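Local structure of hypothetical aldose 1-epimerase (Klebsiella pneumoniae subsp. pneumoniae MGH 78578, 3TY1) at residues Asn111-Arg116 against Ser212-Pro217; Tyr321-Thr326 against Thr379-Glu384. The protein is of unproven activity but, as a predicted member of the galactose mutarotase-like family with a supersandwich fold, probably binds carbohydrate. All coordinates share one frame; numbering follows the deposited sequence.

Contact 1. Residues Asn111-Arg116 against Ser212-Pro217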
loop_
_atom_site.group_PDB
_atom_site.type_symbol
_atom_site.label_atom_id
_atom_site.label_comp_id
_atom_site.label_asym_id
_atom_site.label_seq_id
_atom_site.Cartn_x
_atom_site.Cartn_y
_atom_site.Cartn_z
ATOM N N ASN A 111 -10.092 5.900 14.277
ATOM C CA ASN A 111 -10.076 6.646 15.524
ATOM C C ASN A 111 -10.788 8.014 15.497
ATOM O O ASN A 111 -10.746 8.759 16.469
ATOM C CB ASN A 111 -8.639 6.803 15.980
ATOM C CG ASN A 111 -7.801 7.601 14.995
ATOM O OD1 ASN A 111 -8.338 8.344 14.126
ATOM N ND2 ASN A 111 -6.482 7.521 15.175
ATOM N N GLU A 112 -11.524 8.275 14.429
ATOM C CA GLU A 112 -12.034 9.601 14.159
ATOM C C GLU A 112 -13.404 9.885 14.784
ATOM O O GLU A 112 -14.185 8.992 15.058
ATOM C CB GLU A 112 -12.114 9.801 12.635
ATOM C CG GLU A 112 -10.817 9.605 11.884
ATOM C CD GLU A 112 -10.623 8.216 11.249
ATOM O OE1 GLU A 112 -11.080 7.196 11.807
ATOM O OE2 GLU A 112 -10.002 8.153 10.179
HETATM N N MSE A 113 -13.645 11.170 14.977
HETATM C CA MSE A 113 -14.894 11.725 15.409
HETATM C C MSE A 113 -15.917 11.692 14.259
HETATM O O MSE A 113 -17.104 11.495 14.514
HETATM C CB MSE A 113 -14.670 13.148 15.923
HETATM C CG MSE A 113 -15.904 13.837 16.422
HETATM SE SE MSE A 113 -16.813 14.957 15.086
HETATM C CE MSE A 113 -18.462 14.260 15.299
HETATM N N MSE A 114 -15.487 11.912 13.014
HETATM C CA MSE A 114 -16.430 11.824 11.862
HETATM C C MSE A 114 -15.718 11.239 10.629
HETATM O O MSE A 114 -14.780 11.834 10.131
HETATM C CB MSE A 114 -17.088 13.200 11.560
HETATM C CG MSE A 114 -18.465 13.167 10.870
HETATM SE SE MSE A 114 -18.351 12.478 9.068
HETATM C CE MSE A 114 -17.343 13.944 8.268
ATOM N N VAL A 115 -16.159 10.058 10.193
ATOM C CA VAL A 115 -15.669 9.403 8.994
ATOM C C VAL A 115 -16.748 9.382 7.918
ATOM O O VAL A 115 -17.853 8.947 8.193
ATOM C CB VAL A 115 -15.311 7.923 9.240
ATOM C CG1 VAL A 115 -14.744 7.321 7.918
ATOM C CG2 VAL A 115 -14.333 7.799 10.363
ATOM N N ARG A 116 -16.442 9.854 6.705
ATOM C CA ARG A 116 -17.385 9.700 5.591
ATOM C C ARG A 116 -17.225 8.262 5.117
ATOM O O ARG A 116 -16.179 7.907 4.598
ATOM C CB ARG A 116 -17.076 10.698 4.484
ATOM C CG ARG A 116 -17.421 12.139 4.890
ATOM C CD ARG A 116 -16.928 13.193 3.875
ATOM N NE ARG A 116 -17.213 14.575 4.299
ATOM C CZ ARG A 116 -16.421 15.303 5.102
ATOM N NH1 ARG A 116 -15.345 14.777 5.618
ATOM N NH2 ARG A 116 -16.732 16.573 5.412
ATOM N N SER A 212 -20.588 9.489 12.930
ATOM C CA SER A 212 -20.209 10.525 13.908
ATOM C C SER A 212 -20.119 9.911 15.296
ATOM O O SER A 212 -21.104 9.335 15.788
ATOM C CB SER A 212 -21.198 11.684 13.808
ATOM O OG SER A 212 -21.397 12.085 12.427
ATOM N N ASN A 213 -18.968 10.068 15.959
ATOM C CA ASN A 213 -18.596 9.243 17.108
ATOM C C ASN A 213 -18.280 10.049 18.347
ATOM O O ASN A 213 -17.449 10.955 18.298
ATOM C CB ASN A 213 -17.396 8.362 16.680
ATOM C CG ASN A 213 -17.621 7.737 15.301
ATOM O OD1 ASN A 213 -18.633 7.107 15.089
ATOM N ND2 ASN A 213 -16.704 7.949 14.367
ATOM N N PHE A 214 -18.926 9.704 19.464
ATOM C CA PHE A 214 -18.860 10.518 20.691
ATOM C C PHE A 214 -18.559 9.593 21.858
ATOM O O PHE A 214 -19.224 8.578 22.027
ATOM C CB PHE A 214 -20.203 11.248 20.944
ATOM C CG PHE A 214 -20.676 12.055 19.769
ATOM C CD1 PHE A 214 -20.231 13.357 19.565
ATOM C CD2 PHE A 214 -21.518 11.486 18.821
ATOM C CE1 PHE A 214 -20.663 14.101 18.447
ATOM C CE2 PHE A 214 -21.919 12.197 17.714
ATOM C CZ PHE A 214 -21.506 13.538 17.528
ATOM N N GLY A 215 -17.524 9.925 22.623
ATOM C CA GLY A 215 -17.153 9.148 23.811
ATOM C C GLY A 215 -17.240 10.071 25.008
ATOM O O GLY A 215 -18.042 11.056 25.018
ATOM N N THR A 216 -16.431 9.781 26.023
ATOM C CA THR A 216 -16.385 10.639 27.209
ATOM C C THR A 216 -15.899 12.051 26.804
ATOM O O THR A 216 -15.144 12.177 25.848
ATOM C CB THR A 216 -15.470 10.052 28.323
ATOM O OG1 THR A 216 -14.137 9.939 27.827
ATOM C CG2 THR A 216 -15.954 8.682 28.758
ATOM N N PRO A 217 -16.300 13.108 27.531
ATOM C CA PRO A 217 -17.136 13.193 28.733
ATOM C C PRO A 217 -18.631 13.236 28.504
ATOM O O PRO A 217 -19.378 13.379 29.474
ATOM C CB PRO A 217 -16.717 14.527 29.345
ATOM C CG PRO A 217 -16.344 15.375 28.144
ATOM C CD PRO A 217 -15.832 14.449 27.093
#
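A classic beta bulge, in which the selenomethionines M113 and M114 both face L71 of strand 70-76, marks the start of strand 114-119; on its other partner, strand 204-214, the same segment makes a buried contact of the supersandwich at S212-F214. M114 and S212 form an antiparallel non-hydrogen-bonded pair, their CA atoms 4.5 Å apart. Beside it the N213 backbone N donates to M113 O at 2.8 Å, in the plane of that carbonyl, which S212 CA also approaches. The N213 side chain adds a second bond: with CG beside its own backbone N (chi1 -45°), ND2 reaches E112 O at 2.8 Å and an N-H...O angle of 165°. E112 O lies nearly in the N213 amide plane, yet ND2 sits above the plane of the E112 carbonyl. W83 also donates to E112 O, and H211 is hydrogen-bonded to N213 OD1, fixing the amide flip. Beside S212, the bent M113 side chain crosses F214 obliquely, CE 3.8 Å from F214 CZ. S212 OG, 3.5 Å from M114 CG, is held by Y349 OH and Y210 O. Two successive carbonyls, E112 O and M113 O, are thus gripped by one residue, N213, which pins the irregular backbone in a buried setting.

Contact 2. Residues Tyr321-Thr326 against Thr379-Glu384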
loop_
_atom_site.group_PDB
_atom_site.type_symbol
_atom_site.label_atom_id
_atom_site.label_comp_id
_atom_site.label_asym_id
_atom_site.label_seq_id
_atom_site.Cartn_x
_atom_site.Cartn_y
_atom_site.Cartn_z
ATOM N N TYR A 321 -28.273 1.968 5.802
ATOM C CA TYR A 321 -27.916 1.339 7.056
ATOM C C TYR A 321 -26.588 0.629 6.802
ATOM O O TYR A 321 -26.094 0.581 5.674
ATOM C CB TYR A 321 -29.006 0.365 7.548
ATOM C CG TYR A 321 -30.296 1.064 7.894
ATOM C CD1 TYR A 321 -30.348 2.037 8.912
ATOM C CD2 TYR A 321 -31.475 0.767 7.224
ATOM C CE1 TYR A 321 -31.581 2.669 9.242
ATOM C CE2 TYR A 321 -32.672 1.402 7.533
ATOM C CZ TYR A 321 -32.727 2.353 8.538
ATOM O OH TYR A 321 -33.936 2.984 8.832
ATOM N N ALA A 322 -26.009 0.087 7.870
ATOM C CA ALA A 322 -24.673 -0.477 7.814
ATOM C C ALA A 322 -24.573 -1.917 7.310
ATOM O O ALA A 322 -23.477 -2.521 7.356
ATOM C CB ALA A 322 -23.989 -0.328 9.220
ATOM N N TYR A 323 -25.688 -2.486 6.852
ATOM C CA TYR A 323 -25.646 -3.787 6.192
ATOM C C TYR A 323 -24.781 -3.703 4.939
ATOM O O TYR A 323 -24.546 -2.618 4.449
ATOM C CB TYR A 323 -27.036 -4.286 5.799
ATOM C CG TYR A 323 -27.976 -4.488 6.954
ATOM C CD1 TYR A 323 -27.792 -5.530 7.842
ATOM C CD2 TYR A 323 -29.060 -3.621 7.164
ATOM C CE1 TYR A 323 -28.663 -5.720 8.914
ATOM C CE2 TYR A 323 -29.934 -3.800 8.233
ATOM C CZ TYR A 323 -29.720 -4.849 9.104
ATOM O OH TYR A 323 -30.549 -5.049 10.172
ATOM N N PRO A 324 -24.278 -4.853 4.432
ATOM C CA PRO A 324 -23.470 -4.845 3.220
ATOM C C PRO A 324 -24.233 -4.361 1.993
ATOM O O PRO A 324 -25.459 -4.353 1.985
ATOM C CB PRO A 324 -23.045 -6.309 3.052
ATOM C CG PRO A 324 -23.215 -6.927 4.366
ATOM C CD PRO A 324 -24.351 -6.200 5.023
ATOM N N VAL A 325 -23.490 -3.961 0.980
ATOM C CA VAL A 325 -24.047 -3.385 -0.239
ATOM C C VAL A 325 -25.054 -4.314 -0.941
ATOM O O VAL A 325 -25.988 -3.822 -1.588
ATOM C CB VAL A 325 -22.916 -2.927 -1.192
ATOM C CG1 VAL A 325 -22.132 -4.151 -1.730
ATOM C CG2 VAL A 325 -23.474 -2.057 -2.309
ATOM N N THR A 326 -24.889 -5.631 -0.774
ATOM C CA THR A 326 -25.845 -6.624 -1.267
ATOM C C THR A 326 -27.236 -6.432 -0.646
ATOM O O THR A 326 -28.224 -6.437 -1.344
ATOM C CB THR A 326 -25.344 -8.086 -1.002
ATOM O OG1 THR A 326 -24.874 -8.184 0.349
ATOM C CG2 THR A 326 -24.219 -8.450 -1.949
ATOM N N THR A 379 -38.143 -7.256 15.063
ATOM C CA THR A 379 -37.528 -8.010 13.981
ATOM C C THR A 379 -36.539 -7.141 13.214
ATOM O O THR A 379 -36.922 -6.076 12.732
ATOM C CB THR A 379 -38.571 -8.534 12.994
ATOM O OG1 THR A 379 -39.560 -9.240 13.730
ATOM C CG2 THR A 379 -37.950 -9.481 11.965
ATOM N N PRO A 380 -35.272 -7.596 13.088
ATOM C CA PRO A 380 -34.313 -6.888 12.230
ATOM C C PRO A 380 -34.833 -6.805 10.801
ATOM O O PRO A 380 -35.491 -7.743 10.346
ATOM C CB PRO A 380 -33.064 -7.784 12.284
ATOM C CG PRO A 380 -33.198 -8.555 13.525
ATOM C CD PRO A 380 -34.660 -8.786 13.715
ATOM N N ILE A 381 -34.561 -5.696 10.114
ATOM C CA ILE A 381 -35.033 -5.499 8.736
ATOM C C ILE A 381 -34.252 -6.329 7.704
ATOM O O ILE A 381 -34.726 -6.517 6.585
ATOM C CB ILE A 381 -35.082 -3.994 8.334
ATOM C CG1 ILE A 381 -33.704 -3.362 8.223
ATOM C CG2 ILE A 381 -35.932 -3.181 9.322
ATOM C CD1 ILE A 381 -33.804 -1.888 7.928
ATOM N N ALA A 382 -33.063 -6.835 8.078
ATOM C CA ALA A 382 -32.265 -7.672 7.188
ATOM C C ALA A 382 -31.391 -8.611 8.001
ATOM O O ALA A 382 -31.278 -8.440 9.200
ATOM C CB ALA A 382 -31.430 -6.816 6.265
ATOM N N LYS A 383 -30.806 -9.617 7.353
ATOM C CA LYS A 383 -29.897 -10.598 8.010
ATOM C C LYS A 383 -28.650 -10.687 7.158
ATOM O O LYS A 383 -28.749 -10.996 5.986
ATOM C CB LYS A 383 -30.552 -11.990 8.125
ATOM N N GLU A 384 -27.478 -10.386 7.725
ATOM C CA GLU A 384 -26.222 -10.442 6.950
ATOM C C GLU A 384 -25.519 -11.788 7.166
ATOM O O GLU A 384 -26.157 -12.802 7.450
ATOM C CB GLU A 384 -25.303 -9.224 7.238
ATOM C CG GLU A 384 -25.039 -8.914 8.702
ATOM C CD GLU A 384 -23.889 -7.928 8.918
ATOM O OE1 GLU A 384 -24.013 -6.757 8.518
ATOM O OE2 GLU A 384 -22.867 -8.321 9.518
ATOM O OXT GLU A 384 -24.302 -11.930 7.060
#
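The chain end 379-384, in no regular helix or strand, runs past the turn leading into helix 325-330, and the backbones stay well apart, the nearest CA atoms being those of Y323 and E384 at 6.7 Å. Side chains fill the interval, and the Y323 ring is central. Its CG is anti to the carbonyl carbon, which sends the ring out to the tail. A382 CB sits over one face, 3.8 Å from the centroid of the Y323 ring and only 8° off the normal, a well-centred CH-pi contact. The Y323 OH is hydrogen-bonded to the carbonyl O of F235, and the F235 ring stacks on that of Y323. I381 places CG1 in the crowded position between N and the carbonyl carbon (chi1 68°) and then extends, so that CG1 lies 3.8 Å from Y323 CE2 while CD1 reaches Y321 CE2 at 3.5 Å, I381 and Y321 crossing at about a right angle. Y321 OH is hydrogen-bonded to I263 O. At the last residue, E384 brings OE1 to 3.6 Å from P324 CD, its carboxylate plane turned 65° from the Y323 ring. H124 ND1 is the hydrogen-bond partner of OE1; if protonated, that imidazole would favour the ionised acid. P324 is the N-cap residue of helix 325-330. The C-terminal tail thus packs as an irregular chain end against aromatic and proline side chains at a helix N terminus, far from the centre of the supersandwich.

In the fold
From the N terminus, contact 1 closes first: after the six-stranded sheet that begins with strand 19-22 and ends with strand 79-81, residues 111-116 lead into strand 114-119, and 95 residues later, more than half of them in strands, 212-217 brings in the partner strand 204-214. Contact 2 opens only afterwards. Residues 321-326 follow strand 311-318, itself a neighbour of 204-214, and enter helix 325-330; strands 335-337 and 342-352, helix 355-369 and strand 375-376 then intervene before 379-384. The two loops are thus in series, neither nested nor crossed. Their centres lie about 23 Å apart: contact 1 joins strands inside the core, whereas contact 2 ties the C terminus to the segment leading into helix 325-330.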